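Local coordinates for Thiol:disulfide interchange protein DsbA (Neisseria meningitidis MC58, PDB 3HZ8) that probably introduces disulfide bonds into periplasmic proteins, acting as a DsbA-type thiol-disulfide oxidoreductase with a thioredoxin fold, at residues K68-L71 with T72-R75; D86-D89 with V90-H94; F96-M99 with V100-I104; G117-T120 with A121-G124; K126-A129 with A130-P134. The protein carries 1 engineered substitution. One frame throughout, in Å; residues are numbered along the deposited sequence. Where two conformers were deposited one is given.

Contact 1: K68-L71 with T72-R75; sequences KEML and TLAR
Glu69 and Thr72 touch by their backbones, and beside them one water bridges the turn, donating to Lys68 O at 2.7 Å and lying 3.0 Å from Thr72 OG1. Threonine suits the spot: chi1 of -64° turns OG1 back beside its own backbone N, on the side of the preceding turn, and the side chain also rests on Pro109 and Leu112. Glu69 O is 3.9 Å from Thr72 N, while the carboxylate stays in the exposed layer. Met70 joins by backbone and side chain. Its carbonyl receives Ala74 N at 3.2 Å, in the carbonyl plane and fairly straight at the hydrogen (161°), with a weaker, bent bond from Leu73 N. Here the chain passes from an irregular helical turn into helix 71-83, which follows strand 57-63; this is where the helical domain of the DsbA fold departs from the thioredoxin motif. Met70 CG and Leu73 CD1 touch loosely at 4.4 Å, and both apolar chains cover Phe35 and His63, a buried place fitting for flexible, uncharged residues. Leu71 closes the next turn, Leu71 O accepting from Arg75 N at 2.9 Å. Ala74 CB lies 3.5 Å from Leu71 O, small enough to fit between this turn and Met143. Leu71 itself leans on Ala140 and Gln144 of helix 134-149, and Arg75, extended from CG to NE, carries its guanidinium past the turn to Ser136.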
loop_
_atom_site.group_PDB
_atom_site.type_symbol
_atom_site.label_atom_id
_atom_site.label_comp_id
_atom_site.label_asym_id
_atom_site.label_seq_id
_atom_site.Cartn_x
_atom_site.Cartn_y
_atom_site.Cartn_z
ATOM N N LYS A 68 -7.551 -6.467 16.498
ATOM C CA LYS A 68 -7.905 -5.108 16.938
ATOM C C LYS A 68 -6.671 -4.261 17.251
ATOM O O LYS A 68 -6.687 -3.051 17.077
ATOM C CB LYS A 68 -8.868 -5.120 18.129
ATOM C CG LYS A 68 -8.236 -5.550 19.444
ATOM C CD LYS A 68 -9.245 -5.517 20.610
ATOM C CE LYS A 68 -8.610 -5.939 21.935
ATOM N NZ LYS A 68 -9.348 -5.449 23.165
ATOM N N GLU A 69 -5.599 -4.916 17.701
ATOM C CA GLU A 69 -4.371 -4.214 18.055
ATOM C C GLU A 69 -3.681 -3.608 16.836
ATOM O O GLU A 69 -2.834 -2.731 16.970
ATOM C CB GLU A 69 -3.409 -5.168 18.761
ATOM C CG GLU A 69 -3.876 -5.613 20.140
ATOM C CD GLU A 69 -4.763 -6.857 20.110
ATOM O OE1 GLU A 69 -5.131 -7.339 19.010
ATOM O OE2 GLU A 69 -5.094 -7.365 21.202
ATOM N N MET A 70 -4.056 -4.083 15.654
ATOM C CA MET A 70 -3.407 -3.667 14.404
ATOM C C MET A 70 -4.005 -2.384 13.822
ATOM O O MET A 70 -3.410 -1.773 12.936
ATOM C CB MET A 70 -3.445 -4.821 13.390
ATOM C CG MET A 70 -2.504 -4.680 12.194
ATOM S SD MET A 70 -2.470 -6.135 11.115
ATOM C CE MET A 70 -1.682 -7.370 12.183
ATOM N N LEU A 71 -5.169 -1.982 14.334
ATOM C CA LEU A 71 -5.821 -0.758 13.873
ATOM C C LEU A 71 -4.927 0.471 14.042
ATOM O O LEU A 71 -4.950 1.354 13.212
ATOM C CB LEU A 71 -7.186 -0.554 14.554
ATOM C CG LEU A 71 -8.115 0.501 13.936
ATOM C CD1 LEU A 71 -8.478 0.152 12.503
ATOM C CD2 LEU A 71 -9.372 0.669 14.781
ATOM N N THR A 72 -4.132 0.502 15.114
ATOM C CA THR A 72 -3.205 1.620 15.343
ATOM C C THR A 72 -2.187 1.769 14.207
ATOM O O THR A 72 -1.862 2.889 13.780
ATOM C CB THR A 72 -2.496 1.473 16.712
ATOM O OG1 THR A 72 -3.477 1.548 17.759
ATOM C CG2 THR A 72 -1.429 2.578 16.913
ATOM N N LEU A 73 -1.715 0.634 13.696
ATOM C CA LEU A 73 -0.773 0.667 12.581
ATOM C C LEU A 73 -1.445 1.132 11.303
ATOM O O LEU A 73 -0.839 1.831 10.503
ATOM C CB LEU A 73 -0.135 -0.713 12.367
ATOM C CG LEU A 73 0.778 -1.235 13.485
ATOM C CD1 LEU A 73 1.264 -2.665 13.186
ATOM C CD2 LEU A 73 1.959 -0.261 13.750
ATOM N N ALA A 74 -2.695 0.724 11.095
ATOM C CA ALA A 74 -3.467 1.234 9.963
ATOM C C ALA A 74 -3.703 2.752 10.081
ATOM O O ALA A 74 -3.619 3.474 9.073
ATOM C CB ALA A 74 -4.775 0.467 9.813
ATOM N N ARG A 75 -3.964 3.246 11.297
ATOM C CA ARG A 75 -4.102 4.689 11.507
ATOM C C ARG A 75 -2.795 5.438 11.208
ATOM O O ARG A 75 -2.820 6.551 10.659
ATOM C CB ARG A 75 -4.574 4.991 12.931
ATOM C CG ARG A 75 -5.182 6.382 13.040
ATOM C CD ARG A 75 -5.859 6.650 14.377
ATOM N NE ARG A 75 -6.528 7.941 14.309
ATOM C CZ ARG A 75 -7.176 8.517 15.318
ATOM N NH1 ARG A 75 -7.245 7.915 16.497
ATOM N NH2 ARG A 75 -7.751 9.707 15.137
HETATM O O HOH W 1 -5.356 -0.761 17.691
#

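Contact 2: D86-D89 with V90-H94; sequences DSKD and VANSH
Asn92 N and Lys88 O form the straightest of three backbone bonds here, 2.8 Å long with 175° at the hydrogen and the donor nearly along the C=O axis. Ser93 N binds Asp89 O at 3.0 Å, and a weak bond from Ala91 N to Ser87 O begins the series. Van der Waals contact comes next: the Lys88 and Asn92 side chains cross obliquely, the amide ND2 lying 3.7 Å from Lys88 CG and 3.8 Å from CE. Lysine suits this place because its extended methylenes, with CG anti to the backbone N (chi1 -172°), run past the amide and carry the ammonium to Asp81 and Thr61. The amide has its own outlet in Tyr34, whose hydroxyl bonds OD1. Ser87 CB and Val90 CG2 touch more loosely, at 4.3 Å. A third kind of link is made by water, which donates to Asp89 OD1 at 2.7 Å and accepts from Asn92 ND2 at 2.8 Å, so the aspartate and amide are tied without touching. An acidic residue so near a helix start probably gains from the helix dipole. With Ser87 at the N-cap position, though without a side-chain capping bond, this is the opening turn of helix 88-101 in the helical domain of a DsbA-type thioredoxin fold.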
loop_
_atom_site.group_PDB
_atom_site.type_symbol
_atom_site.label_atom_id
_atom_site.label_comp_id
_atom_site.label_asym_id
_atom_site.label_seq_id
_atom_site.Cartn_x
_atom_site.Cartn_y
_atom_site.Cartn_z
ATOM N N ASP A 86 3.798 14.087 0.144
ATOM C CA ASP A 86 4.929 14.548 -0.689
ATOM C C ASP A 86 6.270 13.859 -0.401
ATOM O O ASP A 86 7.202 13.928 -1.213
ATOM C CB ASP A 86 5.086 16.077 -0.626
ATOM C CG ASP A 86 6.048 16.620 -1.694
ATOM O OD1 ASP A 86 6.124 16.043 -2.806
ATOM O OD2 ASP A 86 6.733 17.633 -1.425
ATOM N N SER A 87 6.386 13.204 0.749
ATOM C CA SER A 87 7.570 12.387 1.017
ATOM C C SER A 87 7.202 11.110 1.765
ATOM O O SER A 87 7.762 10.794 2.811
ATOM C CB SER A 87 8.663 13.184 1.738
ATOM O OG SER A 87 9.540 13.800 0.812
ATOM N N LYS A 88 6.244 10.387 1.196
ATOM C CA LYS A 88 5.802 9.104 1.724
ATOM C C LYS A 88 6.947 8.083 1.757
ATOM O O LYS A 88 7.023 7.247 2.660
ATOM C CB LYS A 88 4.636 8.596 0.879
ATOM C CG LYS A 88 3.941 7.356 1.408
ATOM C CD LYS A 88 2.749 7.004 0.542
ATOM C CE LYS A 88 1.998 5.805 1.074
ATOM N NZ LYS A 88 0.777 5.554 0.270
ATOM N N ASP A 89 7.854 8.163 0.784
ATOM C CA ASP A 89 8.923 7.175 0.676
ATOM C C ASP A 89 9.876 7.176 1.860
ATOM O O ASP A 89 10.218 6.109 2.372
ATOM C CB ASP A 89 9.665 7.318 -0.652
ATOM C CG ASP A 89 8.766 7.056 -1.836
ATOM O OD1 ASP A 89 7.653 6.511 -1.635
ATOM O OD2 ASP A 89 9.162 7.389 -2.969
ATOM N N VAL A 90 10.295 8.375 2.286
ATOM C CA VAL A 90 11.114 8.566 3.485
ATOM C C VAL A 90 10.373 8.072 4.738
ATOM O O VAL A 90 10.937 7.381 5.573
ATOM C CB VAL A 90 11.496 10.064 3.661
ATOM C CG1 VAL A 90 12.480 10.240 4.815
ATOM C CG2 VAL A 90 12.075 10.638 2.358
ATOM N N ALA A 91 9.098 8.454 4.847
ATOM C CA ALA A 91 8.268 8.058 6.004
ATOM C C ALA A 91 8.159 6.533 6.125
ATOM O O ALA A 91 8.453 5.955 7.172
ATOM C CB ALA A 91 6.904 8.697 5.932
ATOM N N ASN A 92 7.776 5.879 5.030
ATOM C CA ASN A 92 7.676 4.430 5.018
ATOM C C ASN A 92 8.996 3.755 5.313
ATOM O O ASN A 92 9.051 2.793 6.079
ATOM C CB ASN A 92 7.132 3.960 3.683
ATOM C CG ASN A 92 5.653 4.197 3.552
ATOM O OD1 ASN A 92 4.962 4.507 4.529
ATOM N ND2 ASN A 92 5.143 4.012 2.345
ATOM N N SER A 93 10.053 4.289 4.699
ATOM C CA SER A 93 11.414 3.861 4.977
ATOM C C SER A 93 11.707 3.902 6.476
ATOM O O SER A 93 12.154 2.904 7.034
ATOM C CB SER A 93 12.422 4.736 4.230
ATOM O OG SER A 93 13.733 4.260 4.461
ATOM N N HIS A 94 11.431 5.053 7.098
ATOM C CA HIS A 94 11.629 5.258 8.543
ATOM C C HIS A 94 10.792 4.279 9.381
ATOM O O HIS A 94 11.275 3.695 10.340
ATOM C CB HIS A 94 11.319 6.716 8.929
ATOM C CG HIS A 94 12.505 7.628 8.860
ATOM N ND1 HIS A 94 12.765 8.593 9.813
ATOM C CD2 HIS A 94 13.515 7.700 7.964
ATOM C CE1 HIS A 94 13.881 9.226 9.496
ATOM N NE2 HIS A 94 14.356 8.703 8.378
HETATM O O HOH W 2 6.414 4.685 -0.092
#

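Contact 3: F96-M99 with V100-I104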
loop_
_atom_site.group_PDB
_atom_site.type_symbol
_atom_site.label_atom_id
_atom_site.label_comp_id
_atom_site.label_asym_id
_atom_site.label_seq_id
_atom_site.Cartn_x
_atom_site.Cartn_y
_atom_site.Cartn_z
ATOM N N PHE A 96 9.250 1.278 8.455
ATOM C CA PHE A 96 9.689 -0.098 8.298
ATOM C C PHE A 96 10.959 -0.370 9.098
ATOM O O PHE A 96 11.059 -1.413 9.719
ATOM C CB PHE A 96 9.929 -0.470 6.832
ATOM C CG PHE A 96 8.683 -0.867 6.087
ATOM C CD1 PHE A 96 7.907 -1.951 6.495
ATOM C CD2 PHE A 96 8.304 -0.163 4.966
ATOM C CE1 PHE A 96 6.776 -2.308 5.772
ATOM C CE2 PHE A 96 7.167 -0.513 4.250
ATOM C CZ PHE A 96 6.407 -1.582 4.660
ATOM N N ASP A 97 11.913 0.566 9.073
ATOM C CA ASP A 97 13.149 0.390 9.851
ATOM C C ASP A 97 12.831 0.283 11.347
ATOM O O ASP A 97 13.227 -0.676 12.005
ATOM C CB ASP A 97 14.175 1.502 9.599
ATOM C CG ASP A 97 15.493 1.215 10.294
ATOM O OD1 ASP A 97 15.726 1.773 11.386
ATOM O OD2 ASP A 97 16.266 0.383 9.785
ATOM N N ALA A 98 12.073 1.248 11.860
ATOM C CA ALA A 98 11.667 1.247 13.270
ATOM C C ALA A 98 11.000 -0.058 13.718
ATOM O O ALA A 98 11.328 -0.595 14.772
ATOM C CB ALA A 98 10.757 2.416 13.543
ATOM N N MET A 99 10.065 -0.570 12.911
ATOM C CA MET A 99 9.330 -1.790 13.244
ATOM C C MET A 99 10.138 -3.057 12.988
ATOM O O MET A 99 10.286 -3.893 13.863
ATOM C CB MET A 99 8.024 -1.863 12.444
ATOM C CG MET A 99 6.954 -0.879 12.885
ATOM S SD MET A 99 6.009 -1.440 14.321
ATOM C CE MET A 99 5.108 -2.820 13.623
ATOM N N VAL A 100 10.642 -3.187 11.765
ATOM C CA VAL A 100 11.313 -4.410 11.338
ATOM C C VAL A 100 12.728 -4.520 11.919
ATOM O O VAL A 100 13.077 -5.547 12.502
ATOM C CB VAL A 100 11.277 -4.547 9.792
ATOM C CG1 VAL A 100 12.224 -5.636 9.290
ATOM C CG2 VAL A 100 9.839 -4.828 9.336
ATOM N N ASN A 101 13.516 -3.454 11.796
ATOM C CA ASN A 101 14.899 -3.459 12.288
ATOM C C ASN A 101 15.052 -3.094 13.771
ATOM O O ASN A 101 15.688 -3.833 14.520
ATOM C CB ASN A 101 15.794 -2.601 11.379
ATOM C CG ASN A 101 15.809 -3.104 9.937
ATOM O OD1 ASN A 101 15.788 -4.307 9.690
ATOM N ND2 ASN A 101 15.841 -2.178 8.981
ATOM N N GLN A 102 14.452 -1.979 14.196
ATOM C CA GLN A 102 14.597 -1.491 15.581
ATOM C C GLN A 102 13.694 -2.199 16.609
ATOM O O GLN A 102 13.942 -2.119 17.813
ATOM C CB GLN A 102 14.379 0.030 15.654
ATOM C CG GLN A 102 15.299 0.907 14.774
ATOM C CD GLN A 102 14.874 2.380 14.790
ATOM O OE1 GLN A 102 14.614 2.938 15.853
ATOM N NE2 GLN A 102 14.795 3.008 13.616
ATOM N N LYS A 103 12.645 -2.878 16.135
ATOM C CA LYS A 103 11.672 -3.556 17.012
ATOM C C LYS A 103 10.885 -2.615 17.948
ATOM O O LYS A 103 10.485 -3.001 19.048
ATOM C CB LYS A 103 12.329 -4.698 17.809
ATOM C CG LYS A 103 12.245 -6.076 17.164
ATOM C CD LYS A 103 13.405 -6.361 16.220
ATOM C CE LYS A 103 13.463 -7.847 15.897
ATOM N NZ LYS A 103 14.542 -8.214 14.933
ATOM N N ILE A 104 10.653 -1.384 17.497
ATOM C CA ILE A 104 9.850 -0.426 18.256
ATOM C C ILE A 104 8.363 -0.776 18.172
ATOM O O ILE A 104 7.859 -1.136 17.098
ATOM C CB ILE A 104 10.063 1.021 17.763
ATOM C CG1 ILE A 104 11.539 1.405 17.841
ATOM C CG2 ILE A 104 9.245 2.006 18.602
ATOM C CD1 ILE A 104 11.818 2.739 17.255
#
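Asp97 reaches forward to both Asn101 and Gln102, and its side chain can be followed outward. CB lies 4.1 Å from Asn101 ND2, at the foot of the contact. With CG anti to the backbone N (chi1 -174°), the carboxylate swings along the helix toward its end and splits between two amides. OD1 receives Gln102 NE2 at 2.7 Å through its anti lone pair, nearly straight at the hydrogen (168°). OD2 receives Asn101 ND2, also at 2.7 Å, but from above the carboxylate plane, 39° out of it. Each oxygen lies nearly in the plane of its amide donor, and both amide chains cross the aspartate at about a right angle. The backbone matches this grip: Asp97 O accepts from Gln102 N at 2.8 Å, the wider pi-type spacing, and weakly from Asn101 N. Beyond, Lys103 takes positive phi and turns the chain, so that Ile104 N can bond Ala98 O at 2.9 Å and Ile104 CD1 can settle 3.9 Å from Ala98 CB, beside Trp115. On another face Phe96 meets Tyr34 edge-to-face and touches Cys39 of the Cys36-Cys39 disulfide, predicted to be redox-active. Two short bonds from neutral donors hold the carboxylate in its rotation; they would be expected to stabilise its ionised form without forming a salt bridge, a chemistry suited to an exposed helix end.

Contact 4: G117-T120 with A121-G124; sequences GEQT and AFDG
A loop joining two helices, with an inverse gamma turn at Asp123 and a helix N-cap at the same residue, is held together where Gln119 meets Phe122 and Gly124. The phenyl ring turns back toward Gln119: Phe122 CG lies between its backbone N and carbonyl carbon, the crowded position (chi1 67°), and this brings the far side of the ring to the glutamine. Gln119 CB stands over one face in a CH-pi contact, 4.0 Å from the ring centroid and 28° off the normal, while Gln119 CG comes 3.6 Å from Phe122 CZ. The aliphatic part of a glutamine suits this task, since its methylenes can lie on an aromatic face. Gln119 O accepts a weak bond from Gly124 N at 3.1 Å, and Gly124 N also makes the weak 2.8 Å bond to Phe122 O that closes the gamma turn. Glycine suits position 124 because a CB there would run into Gln119 O; without one, Gly124 CA comes to 3.3 Å from Gln119 O in a CA-H...O contact. Asp123, with short acidic reach, uses OD1 to cap Lys126 N, and a water lies 3.1 Å from the same oxygen. The loop runs from helix 109-118 into helix 124-132 and lies against helix 88-101, Ala121 packing on Val90 and His94, and Phe122 on Ala91 and, on its other flank, Val127.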
loop_
_atom_site.group_PDB
_atom_site.type_symbol
_atom_site.label_atom_id
_atom_site.label_comp_id
_atom_site.label_asym_id
_atom_site.label_seq_id
_atom_site.Cartn_x
_atom_site.Cartn_y
_atom_site.Cartn_z
ATOM N N GLY A 117 6.575 12.543 17.041
ATOM C CA GLY A 117 6.997 13.887 17.406
ATOM C C GLY A 117 8.475 14.157 17.195
ATOM O O GLY A 117 8.864 15.298 16.973
ATOM N N GLU A 118 9.283 13.097 17.254
ATOM C CA GLU A 118 10.734 13.171 17.103
ATOM C C GLU A 118 11.261 13.037 15.671
ATOM O O GLU A 118 12.430 13.285 15.444
ATOM C CB GLU A 118 11.409 12.103 17.973
ATOM C CG GLU A 118 11.205 12.322 19.460
ATOM C CD GLU A 118 11.386 11.061 20.288
ATOM O OE1 GLU A 118 11.686 9.979 19.726
ATOM O OE2 GLU A 118 11.211 11.161 21.512
ATOM N N GLN A 119 10.412 12.661 14.715
ATOM C CA GLN A 119 10.867 12.494 13.323
ATOM C C GLN A 119 10.932 13.825 12.560
ATOM O O GLN A 119 10.003 14.615 12.624
ATOM C CB GLN A 119 9.930 11.533 12.566
ATOM C CG GLN A 119 9.751 10.171 13.221
ATOM C CD GLN A 119 11.055 9.537 13.651
ATOM O OE1 GLN A 119 11.227 9.159 14.821
ATOM N NE2 GLN A 119 11.995 9.422 12.706
ATOM N N THR A 120 12.032 14.058 11.836
ATOM C CA THR A 120 12.153 15.241 10.955
ATOM C C THR A 120 12.705 14.936 9.548
ATOM O O THR A 120 12.688 15.822 8.678
ATOM C CB THR A 120 13.018 16.362 11.566
ATOM O OG1 THR A 120 14.309 15.836 11.891
ATOM C CG2 THR A 120 12.354 16.971 12.801
ATOM N N ALA A 121 13.200 13.711 9.335
ATOM C CA ALA A 121 13.584 13.259 7.974
ATOM C C ALA A 121 12.366 13.288 7.073
ATOM O O ALA A 121 12.481 13.494 5.858
ATOM C CB ALA A 121 14.181 11.887 7.995
ATOM N N PHE A 122 11.214 13.030 7.691
ATOM C CA PHE A 122 9.922 13.435 7.186
ATOM C C PHE A 122 9.265 14.269 8.290
ATOM O O PHE A 122 9.756 14.277 9.430
ATOM C CB PHE A 122 9.073 12.211 6.800
ATOM C CG PHE A 122 8.665 11.341 7.973
ATOM C CD1 PHE A 122 9.527 10.388 8.488
ATOM C CD2 PHE A 122 7.401 11.467 8.537
ATOM C CE1 PHE A 122 9.156 9.572 9.564
ATOM C CE2 PHE A 122 7.006 10.654 9.602
ATOM C CZ PHE A 122 7.892 9.711 10.123
ATOM N N ASP A 123 8.175 14.956 7.960
ATOM C CA ASP A 123 7.494 15.862 8.893
ATOM C C ASP A 123 6.714 15.080 9.952
ATOM O O ASP A 123 5.487 14.948 9.865
ATOM C CB ASP A 123 6.582 16.833 8.126
ATOM C CG ASP A 123 6.202 18.078 8.935
ATOM O OD1 ASP A 123 6.107 18.027 10.188
ATOM O OD2 ASP A 123 5.964 19.126 8.292
ATOM N N GLY A 124 7.437 14.576 10.952
ATOM C CA GLY A 124 6.815 13.815 12.046
ATOM C C GLY A 124 5.679 14.526 12.775
ATOM O O GLY A 124 4.666 13.906 13.121
HETATM O O HOH W 3 8.226 17.472 12.415
#

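Contact 5: K126-A129 with A130-P134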
loop_
_atom_site.group_PDB
_atom_site.type_symbol
_atom_site.label_atom_id
_atom_site.label_comp_id
_atom_site.label_asym_id
_atom_site.label_seq_id
_atom_site.Cartn_x
_atom_site.Cartn_y
_atom_site.Cartn_z
ATOM N N LYS A 126 3.614 16.814 11.531
ATOM C CA LYS A 126 2.431 16.845 10.656
ATOM C C LYS A 126 1.743 15.486 10.588
ATOM O O LYS A 126 0.514 15.418 10.581
ATOM C CB LYS A 126 2.755 17.368 9.249
ATOM C CG LYS A 126 2.936 18.899 9.161
ATOM C CD LYS A 126 1.713 19.674 9.645
ATOM C CE LYS A 126 1.737 21.145 9.179
ATOM N NZ LYS A 126 2.981 21.891 9.573
ATOM N N VAL A 127 2.539 14.418 10.557
ATOM C CA VAL A 127 1.993 13.056 10.580
ATOM C C VAL A 127 1.308 12.780 11.931
ATOM O O VAL A 127 0.227 12.198 11.983
ATOM C CB VAL A 127 3.055 11.999 10.227
ATOM C CG1 VAL A 127 2.488 10.587 10.388
ATOM C CG2 VAL A 127 3.540 12.207 8.777
ATOM N N LEU A 128 1.919 13.249 13.019
ATOM C CA LEU A 128 1.252 13.191 14.323
ATOM C C LEU A 128 -0.115 13.904 14.318
ATOM O O LEU A 128 -1.103 13.352 14.785
ATOM C CB LEU A 128 2.160 13.766 15.417
ATOM C CG LEU A 128 1.549 13.771 16.823
ATOM C CD1 LEU A 128 1.039 12.391 17.260
ATOM C CD2 LEU A 128 2.534 14.364 17.849
ATOM N N ALA A 129 -0.164 15.118 13.767
ATOM C CA ALA A 129 -1.431 15.843 13.643
ATOM C C ALA A 129 -2.463 15.070 12.827
ATOM O O ALA A 129 -3.633 15.028 13.181
ATOM C CB ALA A 129 -1.207 17.236 13.048
ATOM N N ALA A 130 -2.003 14.461 11.737
ATOM C CA ALA A 130 -2.864 13.621 10.916
ATOM C C ALA A 130 -3.372 12.411 11.701
ATOM O O ALA A 130 -4.542 12.050 11.576
ATOM C CB ALA A 130 -2.138 13.172 9.649
ATOM N N TYR A 131 -2.492 11.791 12.497
ATOM C CA TYR A 131 -2.878 10.663 13.335
ATOM C C TYR A 131 -3.994 11.066 14.298
ATOM O O TYR A 131 -4.930 10.307 14.532
ATOM C CB TYR A 131 -1.677 10.099 14.116
ATOM C CG TYR A 131 -2.046 8.945 15.034
ATOM C CD1 TYR A 131 -1.952 7.616 14.599
ATOM C CD2 TYR A 131 -2.526 9.178 16.329
ATOM C CE1 TYR A 131 -2.306 6.565 15.438
ATOM C CE2 TYR A 131 -2.882 8.129 17.167
ATOM C CZ TYR A 131 -2.769 6.827 16.714
ATOM O OH TYR A 131 -3.126 5.793 17.544
ATOM N N GLU A 132 -3.899 12.278 14.832
ATOM C CA GLU A 132 -4.864 12.732 15.820
ATOM C C GLU A 132 -6.167 13.252 15.208
ATOM O O GLU A 132 -7.115 13.547 15.932
ATOM C CB GLU A 132 -4.225 13.761 16.753
ATOM C CG GLU A 132 -3.082 13.150 17.563
ATOM C CD GLU A 132 -3.110 13.521 19.038
ATOM O OE1 GLU A 132 -2.045 13.905 19.561
ATOM O OE2 GLU A 132 -4.192 13.435 19.668
ATOM N N SER A 133 -6.216 13.335 13.879
ATOM C CA SER A 133 -7.392 13.845 13.174
ATOM C C SER A 133 -8.436 12.753 12.923
ATOM O O SER A 133 -8.091 11.573 12.789
ATOM C CB SER A 133 -6.977 14.483 11.846
ATOM O OG SER A 133 -6.623 13.486 10.905
ATOM N N PRO A 134 -9.724 13.142 12.819
ATOM C CA PRO A 134 -10.739 12.137 12.525
ATOM C C PRO A 134 -10.556 11.445 11.162
ATOM O O PRO A 134 -10.983 10.306 11.044
ATOM C CB PRO A 134 -12.049 12.937 12.532
ATOM C CG PRO A 134 -11.738 14.169 13.309
ATOM C CD PRO A 134 -10.315 14.482 12.993
#
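Ala130 meets Lys126 through the backbone, its N giving a 2.9 Å bond to Lys126 O. Its methyl lies 3.5 Å from Val127 O, and being so small it lets the helix approach Met82 and Ala83 closely. Tyr131 follows with a 2.8 Å bond from its N to Val127 O. With CG anti to the backbone N (chi1 178°), the ring leaves the turn instead of lying along it; a large aromatic is at home there because it packs against Thr72, Pro109 and Leu112 and offers its face to Arg75 in a cation-pi contact. Glu132 N bonds Leu128 O at 3.0 Å and, weakly and at a bent angle, Ala129 O at 3.2 Å. The Glu132 and Leu128 side chains lie side by side and point the same way, OE1 being 4.1 Å from Leu128 CD1, and the carboxylate stays in the exposed layer. Ser133 completes the end: chi1 of 74° folds OG back to donate to Ala130 O at 2.6 Å, and Ser133 N bonds the same carbonyl at 3.1 Å. A short hydroxyl residue suits the helix end, since its hydroxyl adds a second bond from the same residue to a carbonyl near that end. This carbonyl also meets Ser136 OG. Helix 124-132 thus ends against helix 71-83, leans on helix 109-118 through Val127 on Leu116 and Leu128 on Lys113, and leads into helix 134-149, while Ser133 O accepts from Arg75 NH2.

All five contacts lie in the helical part of the fold and are partly buried, but the apolar, buried Met70, Leu73 and Ala74 of contact 1 contrast with the exposed Asn101 and Gln102 of contact 3. Contacts 2 and 3 share helix 88-101: contact 2 is its start, water-bridged and backbone-led, and contact 3 its C-terminal end, widened by a pi-type turn, where a carboxylate binds two amides. Contact 4 is the only one centred on a loop; the Phe122 ring reaches Val127 of contact 5 and Ala91 of contact 2, and Ala121 packs on Val90 and His94. Between contacts 1 and 5, Arg75 binds Ser133 O and lies over the Tyr131 ring, and Thr72 touches Tyr131.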